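Local coordinates for flocculation protein FLO11 (Saccharomyces cerevisiae, PDB 4UYT), which mediates homotypic cell-cell recognition through its N-terminal adhesin domain, letting yeast cells flocculate, invade, adhere to surfaces and form biofilms, at residues S10-C15 with P164-W168; Y32-S38 with I49-G55; D145-C150 with Q160-G165. Residue numbers count along the deposited sequence, not the author numbering.

Contact 1 (S10-C15 with P164-W168)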
loop_
_atom_site.group_PDB
_atom_site.type_symbol
_atom_site.label_atom_id
_atom_site.label_comp_id
_atom_site.label_asym_id
_atom_site.label_seq_id
_atom_site.Cartn_x
_atom_site.Cartn_y
_atom_site.Cartn_z
ATOM N N SER A 10 15.589 4.414 8.953
ATOM C CA SER A 10 14.373 4.786 9.703
ATOM C C SER A 10 13.217 5.052 8.749
ATOM O O SER A 10 13.194 6.051 8.056
ATOM C CB SER A 10 14.647 6.038 10.510
ATOM O OG SER A 10 13.494 6.468 11.229
ATOM N N ILE A 11 12.205 4.195 8.801
ATOM C CA ILE A 11 11.005 4.313 8.015
ATOM C C ILE A 11 9.915 4.619 9.025
ATOM O O ILE A 11 9.661 3.819 9.920
ATOM C CB ILE A 11 10.708 3.016 7.243
ATOM C CG1 ILE A 11 11.876 2.651 6.323
ATOM C CG2 ILE A 11 9.420 3.156 6.476
ATOM C CD1 ILE A 11 11.813 1.229 5.835
ATOM N N VAL A 12 9.289 5.776 8.906
ATOM C CA VAL A 12 8.416 6.283 9.967
ATOM C C VAL A 12 6.963 6.321 9.518
ATOM O O VAL A 12 6.634 6.929 8.499
ATOM C CB VAL A 12 8.874 7.666 10.409
ATOM C CG1 VAL A 12 8.050 8.156 11.584
ATOM C CG2 VAL A 12 10.351 7.631 10.768
ATOM N N ASN A 13 6.093 5.703 10.322
ATOM C CA ASN A 13 4.658 5.880 10.195
ATOM C C ASN A 13 4.346 7.303 10.594
ATOM O O ASN A 13 4.617 7.703 11.725
ATOM C CB ASN A 13 3.987 4.856 11.081
ATOM C CG ASN A 13 2.480 5.003 11.161
ATOM O OD1 ASN A 13 1.923 6.082 11.014
ATOM N ND2 ASN A 13 1.809 3.901 11.419
ATOM N N GLY A 14 3.812 8.085 9.650
ATOM C CA GLY A 14 3.626 9.506 9.866
ATOM C C GLY A 14 2.405 9.917 10.654
ATOM O O GLY A 14 2.237 11.095 10.900
ATOM N N CYS A 15 1.566 8.969 11.059
ATOM C CA CYS A 15 0.331 9.303 11.756
ATOM C C CYS A 15 -0.259 8.109 12.497
ATOM O O CYS A 15 -1.387 7.709 12.223
ATOM C CB CYS A 15 -0.708 9.919 10.799
ATOM S SG CYS A 15 -0.955 8.990 9.277
ATOM N N PRO A 164 -1.801 4.324 7.011
ATOM C CA PRO A 164 -0.969 5.492 7.236
ATOM C C PRO A 164 -0.113 5.851 6.040
ATOM O O PRO A 164 0.236 5.031 5.196
ATOM C CB PRO A 164 -0.067 5.069 8.425
ATOM C CG PRO A 164 -0.134 3.581 8.490
ATOM C CD PRO A 164 -1.425 3.186 7.876
ATOM N N GLY A 165 0.219 7.130 5.969
ATOM C CA GLY A 165 1.388 7.554 5.215
ATOM C C GLY A 165 2.681 7.313 5.976
ATOM O O GLY A 165 2.672 7.069 7.203
ATOM N N PHE A 166 3.802 7.361 5.256
ATOM C CA PHE A 166 5.129 7.071 5.773
ATOM C C PHE A 166 6.093 8.098 5.260
ATOM O O PHE A 166 5.881 8.703 4.196
ATOM C CB PHE A 166 5.597 5.680 5.334
ATOM C CG PHE A 166 4.845 4.582 5.998
ATOM C CD1 PHE A 166 3.604 4.175 5.519
ATOM C CD2 PHE A 166 5.383 3.928 7.120
ATOM C CE1 PHE A 166 2.905 3.181 6.183
ATOM C CE2 PHE A 166 4.673 2.918 7.762
ATOM C CZ PHE A 166 3.454 2.551 7.279
ATOM N N TYR A 167 7.210 8.246 5.964
ATOM C CA TYR A 167 8.286 9.110 5.487
ATOM C C TYR A 167 9.628 8.493 5.844
ATOM O O TYR A 167 9.743 7.564 6.644
ATOM C CB TYR A 167 8.110 10.525 6.040
ATOM C CG TYR A 167 8.270 10.707 7.539
ATOM C CD1 TYR A 167 9.527 10.734 8.117
ATOM C CD2 TYR A 167 7.186 11.001 8.342
ATOM C CE1 TYR A 167 9.726 11.000 9.438
ATOM C CE2 TYR A 167 7.366 11.285 9.708
ATOM C CZ TYR A 167 8.660 11.266 10.237
ATOM O OH TYR A 167 8.925 11.540 11.564
ATOM N N TRP A 168 10.672 9.002 5.202
ATOM C CA TRP A 168 12.020 8.461 5.349
ATOM C C TRP A 168 13.023 9.533 4.896
ATOM O O TRP A 168 12.670 10.584 4.393
ATOM C CB TRP A 168 12.200 7.195 4.544
ATOM C CG TRP A 168 11.845 7.307 3.096
ATOM C CD1 TRP A 168 12.606 7.851 2.088
ATOM C CD2 TRP A 168 10.647 6.862 2.480
ATOM N NE1 TRP A 168 11.943 7.778 0.886
ATOM C CE2 TRP A 168 10.748 7.154 1.087
ATOM C CE3 TRP A 168 9.501 6.202 2.949
ATOM C CZ2 TRP A 168 9.788 6.771 0.166
ATOM C CZ3 TRP A 168 8.543 5.828 2.038
ATOM C CH2 TRP A 168 8.695 6.105 0.661
#
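The phenol ring of Tyr-167 lies flat under a valine: CB of Val-12 sits 3.7 Å from the ring centroid, 17° off the normal, a CH-pi contact that also brings Val-12 CG1 to 3.4 Å from Tyr-167 CZ. The two residues form an antiparallel hydrogen-bonded pair, Val-12 N to Tyr-167 O and Tyr-167 N to Val-12 O both at 2.9 Å, and the p rotamer of the tyrosine swings its ring across to the neighbouring strand. Beside this pair Asn-13 faces Phe-166 as a non-hydrogen-bonded pair, with CA atoms 4.6 Å apart; on this other face Asn-13 CB approaches Phe-166 CE2 at 3.9 Å and Ile-11 CG2 approaches Phe-166 CD2 at 4.2 Å. The ladder's last rung is Gly-14 N to Gly-165 O, 2.9 Å. There the first strand ends in an Asx turn, in which Asn-13 OD1 accepts from Cys-15 N at 2.9 Å while resting 3.4 Å from Pro-164 CB. The turn brings Cys-15 SG to 4.1 Å from Pro-164 CB, and the same sulfur is tied to Cys-150 by a disulfide. Beyond Phe-166 lie Leu-34 and Val-36 of strand 32-43. The pairing makes 12-13 an edge strand of a small three-stranded antiparallel sheet, with 166-169 in the middle and 113-115 beyond, joining an N-terminal and a C-terminal part of the chain within the fibronectin type III-like Flo11 domain.

Contact 2 (Y32-S38 with I49-G55); sequences YTLDVTS and ITIHVKG. With NA (sodium ion), chain G.
Both segments are extended strands, antiparallel (165°), axes 4.6 Å apart. Hydrogen-bonded pairs are Thr-33/Lys-54 (Thr-33 N to Lys-54 O 2.8 Å, Lys-54 N to Thr-33 O 3.0 Å) and Asp-35/His-52 (Asp-35 N to His-52 O, His-52 N to Asp-35 O, each 2.9 Å). Non-hydrogen-bonded pairs are Tyr-32/Gly-55 (CA atoms 4.2 Å apart), Leu-34/Val-53 and Val-36/Ile-51 (both 4.5 Å). A beta bulge follows: Thr-37 (phi/psi -95/-20) N donates to Thr-50 O and Thr-50 N to Ser-38 O, each 2.9 Å. This hairpin, strands 32-43 and 46-55, is central in a four-stranded sheet of the fibronectin type III-like domain. Tyr-32 (m), Leu-34 (t), Val-36, Ile-51 and Val-53 share an apolar face: Leu-34 CD1 to Val-53 CG2 3.8 Å, Val-36 CG2 to Ile-51 CG2 4.1 Å, Tyr-32 CD2 to Val-53 CG1 4.0 Å. On the face of Thr-33, Ser-38 and His-52, water 1 links Thr-33 OG1 (2.8 Å) to His-52 O (3.0 Å); Ser-38 (p) OG binds sodium at 2.9 Å, with water 3 (2.4 Å) and Gln-48 O.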
loop_
_atom_site.group_PDB
_atom_site.type_symbol
_atom_site.label_atom_id
_atom_site.label_comp_id
_atom_site.label_asym_id
_atom_site.label_seq_id
_atom_site.Cartn_x
_atom_site.Cartn_y
_atom_site.Cartn_z
ATOM N N TYR A 32 -7.698 -4.140 6.977
ATOM C CA TYR A 32 -6.332 -4.470 6.523
ATOM C C TYR A 32 -5.380 -3.472 7.177
ATOM O O TYR A 32 -5.775 -2.360 7.510
ATOM C CB TYR A 32 -6.187 -4.336 5.000
ATOM C CG TYR A 32 -6.954 -5.337 4.188
ATOM C CD1 TYR A 32 -8.334 -5.233 4.033
ATOM C CD2 TYR A 32 -6.283 -6.355 3.488
ATOM C CE1 TYR A 32 -9.034 -6.134 3.252
ATOM C CE2 TYR A 32 -6.983 -7.259 2.710
ATOM C CZ TYR A 32 -8.359 -7.145 2.606
ATOM O OH TYR A 32 -9.052 -8.033 1.818
ATOM N N THR A 33 -4.103 -3.865 7.223
ATOM C CA THR A 33 -3.018 -2.998 7.599
ATOM C C THR A 33 -1.962 -2.991 6.509
ATOM O O THR A 33 -1.828 -3.937 5.728
ATOM C CB THR A 33 -2.374 -3.422 8.940
ATOM O OG1 THR A 33 -1.865 -4.748 8.821
ATOM C CG2 THR A 33 -3.385 -3.341 10.098
ATOM N N LEU A 34 -1.170 -1.927 6.500
ATOM C CA LEU A 34 -0.044 -1.775 5.585
ATOM C C LEU A 34 1.148 -1.274 6.356
ATOM O O LEU A 34 1.015 -0.332 7.138
ATOM C CB LEU A 34 -0.407 -0.827 4.424
ATOM C CG LEU A 34 0.688 -0.594 3.381
ATOM C CD1 LEU A 34 0.086 -0.318 2.000
ATOM C CD2 LEU A 34 1.656 0.521 3.741
ATOM N N ASP A 35 2.313 -1.874 6.100
ATOM C CA ASP A 35 3.569 -1.383 6.607
ATOM C C ASP A 35 4.540 -1.247 5.430
ATOM O O ASP A 35 4.513 -2.013 4.496
ATOM C CB ASP A 35 4.137 -2.347 7.660
ATOM C CG ASP A 35 5.227 -1.752 8.490
ATOM O OD1 ASP A 35 5.409 -0.519 8.496
ATOM O OD2 ASP A 35 5.861 -2.552 9.223
ATOM N N VAL A 36 5.416 -0.279 5.526
ATOM C CA VAL A 36 6.534 -0.099 4.575
ATOM C C VAL A 36 7.753 -0.680 5.262
ATOM O O VAL A 36 8.224 -0.153 6.262
ATOM C CB VAL A 36 6.731 1.372 4.183
ATOM C CG1 VAL A 36 7.954 1.484 3.265
ATOM C CG2 VAL A 36 5.487 1.939 3.516
ATOM N N THR A 37 8.219 -1.819 4.761
ATOM C CA THR A 37 9.236 -2.582 5.435
ATOM C C THR A 37 10.671 -2.325 4.972
ATOM O O THR A 37 11.605 -2.650 5.694
ATOM C CB THR A 37 8.935 -4.080 5.340
ATOM O OG1 THR A 37 8.917 -4.462 3.969
ATOM C CG2 THR A 37 7.584 -4.405 5.997
ATOM N N SER A 38 10.868 -1.777 3.787
ATOM C CA SER A 38 12.184 -1.333 3.356
ATOM C C SER A 38 12.025 -0.221 2.348
ATOM O O SER A 38 11.057 -0.181 1.585
ATOM C CB SER A 38 13.038 -2.455 2.755
ATOM O OG SER A 38 12.410 -3.021 1.639
ATOM N N ILE A 49 10.595 0.742 -2.744
ATOM C CA ILE A 49 9.980 0.459 -1.466
ATOM C C ILE A 49 9.314 -0.897 -1.487
ATOM O O ILE A 49 8.889 -1.351 -2.553
ATOM C CB ILE A 49 8.988 1.564 -1.045
ATOM C CG1 ILE A 49 7.667 1.541 -1.808
ATOM C CG2 ILE A 49 9.678 2.905 -1.161
ATOM C CD1 ILE A 49 6.639 2.526 -1.280
ATOM N N THR A 50 9.225 -1.499 -0.309
ATOM C CA THR A 50 8.526 -2.740 -0.147
ATOM C C THR A 50 7.418 -2.502 0.892
ATOM O O THR A 50 7.671 -1.963 1.960
ATOM C CB THR A 50 9.465 -3.848 0.311
ATOM O OG1 THR A 50 10.470 -4.016 -0.709
ATOM C CG2 THR A 50 8.732 -5.160 0.500
ATOM N N ILE A 51 6.228 -2.965 0.559
ATOM C CA ILE A 51 5.092 -2.923 1.445
ATOM C C ILE A 51 4.678 -4.327 1.856
ATOM O O ILE A 51 4.880 -5.274 1.095
ATOM C CB ILE A 51 3.897 -2.139 0.841
ATOM C CG1 ILE A 51 3.320 -2.811 -0.409
ATOM C CG2 ILE A 51 4.304 -0.705 0.573
ATOM C CD1 ILE A 51 2.034 -2.196 -0.942
ATOM N N HIS A 52 4.061 -4.425 3.040
ATOM C CA HIS A 52 3.501 -5.647 3.551
ATOM C C HIS A 52 2.078 -5.335 3.970
ATOM O O HIS A 52 1.864 -4.511 4.867
ATOM C CB HIS A 52 4.317 -6.158 4.735
ATOM C CG HIS A 52 3.832 -7.449 5.307
ATOM N ND1 HIS A 52 4.149 -7.860 6.574
ATOM C CD2 HIS A 52 3.092 -8.435 4.760
ATOM C CE1 HIS A 52 3.622 -9.046 6.782
ATOM N NE2 HIS A 52 2.972 -9.413 5.698
ATOM N N VAL A 53 1.108 -5.987 3.344
ATOM C CA VAL A 53 -0.308 -5.776 3.578
ATOM C C VAL A 53 -0.899 -7.029 4.188
ATOM O O VAL A 53 -0.652 -8.114 3.693
ATOM C CB VAL A 53 -1.040 -5.414 2.270
ATOM C CG1 VAL A 53 -2.526 -5.283 2.465
ATOM C CG2 VAL A 53 -0.465 -4.111 1.723
ATOM N N LYS A 54 -1.634 -6.861 5.288
ATOM C CA LYS A 54 -2.308 -7.973 5.938
ATOM C C LYS A 54 -3.766 -7.665 6.138
ATOM O O LYS A 54 -4.145 -6.532 6.401
ATOM C CB LYS A 54 -1.674 -8.274 7.289
ATOM C CG LYS A 54 -0.212 -8.700 7.223
ATOM C CD LYS A 54 0.279 -8.697 8.661
ATOM C CE LYS A 54 1.523 -9.496 8.933
ATOM N NZ LYS A 54 1.517 -10.026 10.322
ATOM N N GLY A 55 -4.578 -8.697 5.970
ATOM C CA GLY A 55 -5.993 -8.643 6.281
ATOM C C GLY A 55 -6.278 -9.247 7.655
ATOM O O GLY A 55 -5.539 -10.118 8.118
HETATM NA NA NA G . 12.951 -1.720 -0.849
HETATM O O HOH W 1 0.643 -4.946 7.525
HETATM O O HOH W 2 5.098 -5.435 8.849
HETATM O O HOH W 3 14.497 -2.847 -2.310
#

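Contact 3 (D145-C150 with Q160-G165)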
loop_
_atom_site.group_PDB
_atom_site.type_symbol
_atom_site.label_atom_id
_atom_site.label_comp_id
_atom_site.label_asym_id
_atom_site.label_seq_id
_atom_site.Cartn_x
_atom_site.Cartn_y
_atom_site.Cartn_z
ATOM N N ASP A 145 -11.244 0.029 -2.883
ATOM C CA ASP A 145 -9.913 0.608 -2.936
ATOM C C ASP A 145 -9.527 0.999 -1.525
ATOM O O ASP A 145 -10.353 1.585 -0.819
ATOM C CB ASP A 145 -9.902 1.872 -3.792
ATOM C CG ASP A 145 -10.147 1.612 -5.265
ATOM O OD1 ASP A 145 -10.102 0.458 -5.728
ATOM O OD2 ASP A 145 -10.346 2.610 -5.977
ATOM N N LEU A 146 -8.305 0.705 -1.110
ATOM C CA LEU A 146 -7.740 1.115 0.169
ATOM C C LEU A 146 -6.640 2.113 -0.115
ATOM O O LEU A 146 -5.724 1.850 -0.897
ATOM C CB LEU A 146 -7.176 -0.062 0.927
ATOM C CG LEU A 146 -8.203 -1.131 1.286
ATOM C CD1 LEU A 146 -7.534 -2.232 2.098
ATOM C CD2 LEU A 146 -9.419 -0.571 2.013
ATOM N N SER A 147 -6.724 3.252 0.547
ATOM C CA SER A 147 -5.818 4.343 0.285
ATOM C C SER A 147 -4.844 4.593 1.431
ATOM O O SER A 147 -5.175 4.370 2.592
ATOM C CB SER A 147 -6.616 5.604 0.032
ATOM O OG SER A 147 -7.323 5.943 1.199
ATOM N N THR A 148 -3.676 5.150 1.097
ATOM C CA THR A 148 -2.717 5.551 2.110
ATOM C C THR A 148 -2.806 7.051 2.347
ATOM O O THR A 148 -3.163 7.828 1.460
ATOM C CB THR A 148 -1.252 5.213 1.709
ATOM O OG1 THR A 148 -0.840 6.005 0.585
ATOM C CG2 THR A 148 -1.081 3.777 1.335
ATOM N N GLY A 149 -2.358 7.452 3.530
ATOM C CA GLY A 149 -2.033 8.827 3.767
ATOM C C GLY A 149 -2.344 9.321 5.170
ATOM O O GLY A 149 -3.182 8.756 5.894
ATOM N N CYS A 150 -1.661 10.400 5.516
ATOM C CA CYS A 150 -1.832 11.091 6.801
ATOM C C CYS A 150 -2.534 12.432 6.676
ATOM O O CYS A 150 -2.725 13.091 7.679
ATOM C CB CYS A 150 -0.461 11.313 7.445
ATOM S SG CYS A 150 0.393 9.825 7.962
ATOM N N GLN A 160 -9.674 9.336 6.913
ATOM C CA GLN A 160 -10.467 9.090 5.713
ATOM C C GLN A 160 -9.623 8.376 4.646
ATOM O O GLN A 160 -10.034 8.234 3.497
ATOM C CB GLN A 160 -11.103 10.399 5.252
ATOM C CG GLN A 160 -12.201 10.821 6.228
ATOM C CD GLN A 160 -12.584 12.285 6.165
ATOM O OE1 GLN A 160 -11.963 13.079 5.463
ATOM N NE2 GLN A 160 -13.617 12.653 6.920
ATOM N N THR A 161 -8.441 7.926 5.064
ATOM C CA THR A 161 -7.650 6.901 4.372
ATOM C C THR A 161 -7.712 5.623 5.220
ATOM O O THR A 161 -8.168 5.617 6.369
ATOM C CB THR A 161 -6.166 7.292 4.221
ATOM O OG1 THR A 161 -5.569 7.253 5.509
ATOM C CG2 THR A 161 -6.033 8.655 3.576
ATOM N N ASP A 162 -7.239 4.544 4.621
ATOM C CA ASP A 162 -7.247 3.237 5.229
ATOM C C ASP A 162 -5.927 2.801 5.837
ATOM O O ASP A 162 -5.909 1.899 6.689
ATOM C CB ASP A 162 -7.707 2.245 4.173
ATOM C CG ASP A 162 -9.008 2.700 3.549
ATOM O OD1 ASP A 162 -10.031 2.709 4.282
ATOM O OD2 ASP A 162 -8.959 3.143 2.384
ATOM N N PHE A 163 -4.848 3.427 5.378
ATOM C CA PHE A 163 -3.516 3.074 5.799
ATOM C C PHE A 163 -2.739 4.354 6.072
ATOM O O PHE A 163 -2.988 5.349 5.400
ATOM C CB PHE A 163 -2.747 2.377 4.669
ATOM C CG PHE A 163 -3.354 1.112 4.131
ATOM C CD1 PHE A 163 -3.723 0.084 4.978
ATOM C CD2 PHE A 163 -3.425 0.915 2.764
ATOM C CE1 PHE A 163 -4.155 -1.112 4.437
ATOM C CE2 PHE A 163 -3.838 -0.276 2.236
ATOM C CZ PHE A 163 -4.230 -1.277 3.074
ATOM N N PRO A 164 -1.801 4.324 7.011
ATOM C CA PRO A 164 -0.969 5.492 7.236
ATOM C C PRO A 164 -0.113 5.851 6.040
ATOM O O PRO A 164 0.236 5.031 5.196
ATOM C CB PRO A 164 -0.067 5.069 8.425
ATOM C CG PRO A 164 -0.134 3.581 8.490
ATOM C CD PRO A 164 -1.425 3.186 7.876
ATOM N N GLY A 165 0.219 7.130 5.969
ATOM C CA GLY A 165 1.388 7.554 5.215
ATOM C C GLY A 165 2.681 7.313 5.976
ATOM O O GLY A 165 2.672 7.069 7.203
HETATM O O HOH W 4 -11.400 3.092 1.190
HETATM O O HOH W 5 -9.270 7.843 0.987
#
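The ring of Phe-163 meets Leu-146 and Thr-148, with CZ 3.6 Å from Leu-146 CD1 and Thr-148 CG2 at the ring edge, 4.0 Å from Phe-163 CD2. Its backbone makes a single bridge to Thr-148, CA to CA 4.5 Å. Ser-147 O accepts from both Asp-162 N (2.9 Å) and Phe-163 N (3.0 Å), and Gly-149 N gives to Phe-163 O at 2.9 Å. Although 160-165 is no regular strand, Asp-162 extends the pairing with its side chain: OD2 accepts a hydrogen bond from Ser-147 N at 2.9 Å. Water 4 lies 2.7 Å from both that OD2 and Asp-145 O, while water 5 spans Ser-147 OG and Gln-160 O, also 2.7 Å each. Further on, Gly-149 has a positive phi of 145°, where a CB would collide with the preceding carbonyl oxygen. Glycine also faces glycine here, Gly-149 C standing 3.5 Å from Gly-165 N, and Cys-150 SG comes within 3.4 Å of Gly-165 N. The loop runs alongside edge strand 143-147 of the five-stranded sheet, which pairs with 120-125 on its other side; Met-24 of helix 21-25 packs on Leu-146 and Asp-162, and Phe-163 reaches Tyr-32 and Leu-34 of strand 32-43.

All three contacts are partly buried. Contact 2, its centre about 6 Å from the centre of the chain, is a regular ladder with one buried apolar face and one largely exposed polar face. Contact 3 consists mostly of buried residues and adds a side-chain-to-backbone bond through Asp-162 OD2; contact 1, largely partly exposed, bonds through backbone alone and finishes in an Asx turn. Contacts 1 and 3 share Pro-164 and Gly-165, and the Cys-15 to Cys-150 disulfide, SG to SG 2.1 Å, locks them together. Both send a phenylalanine into contact 2: Phe-166 CD1 lies 3.5 Å from Val-36 CG2, and Phe-163 CD1 lies 3.5 Å from Leu-34 CB.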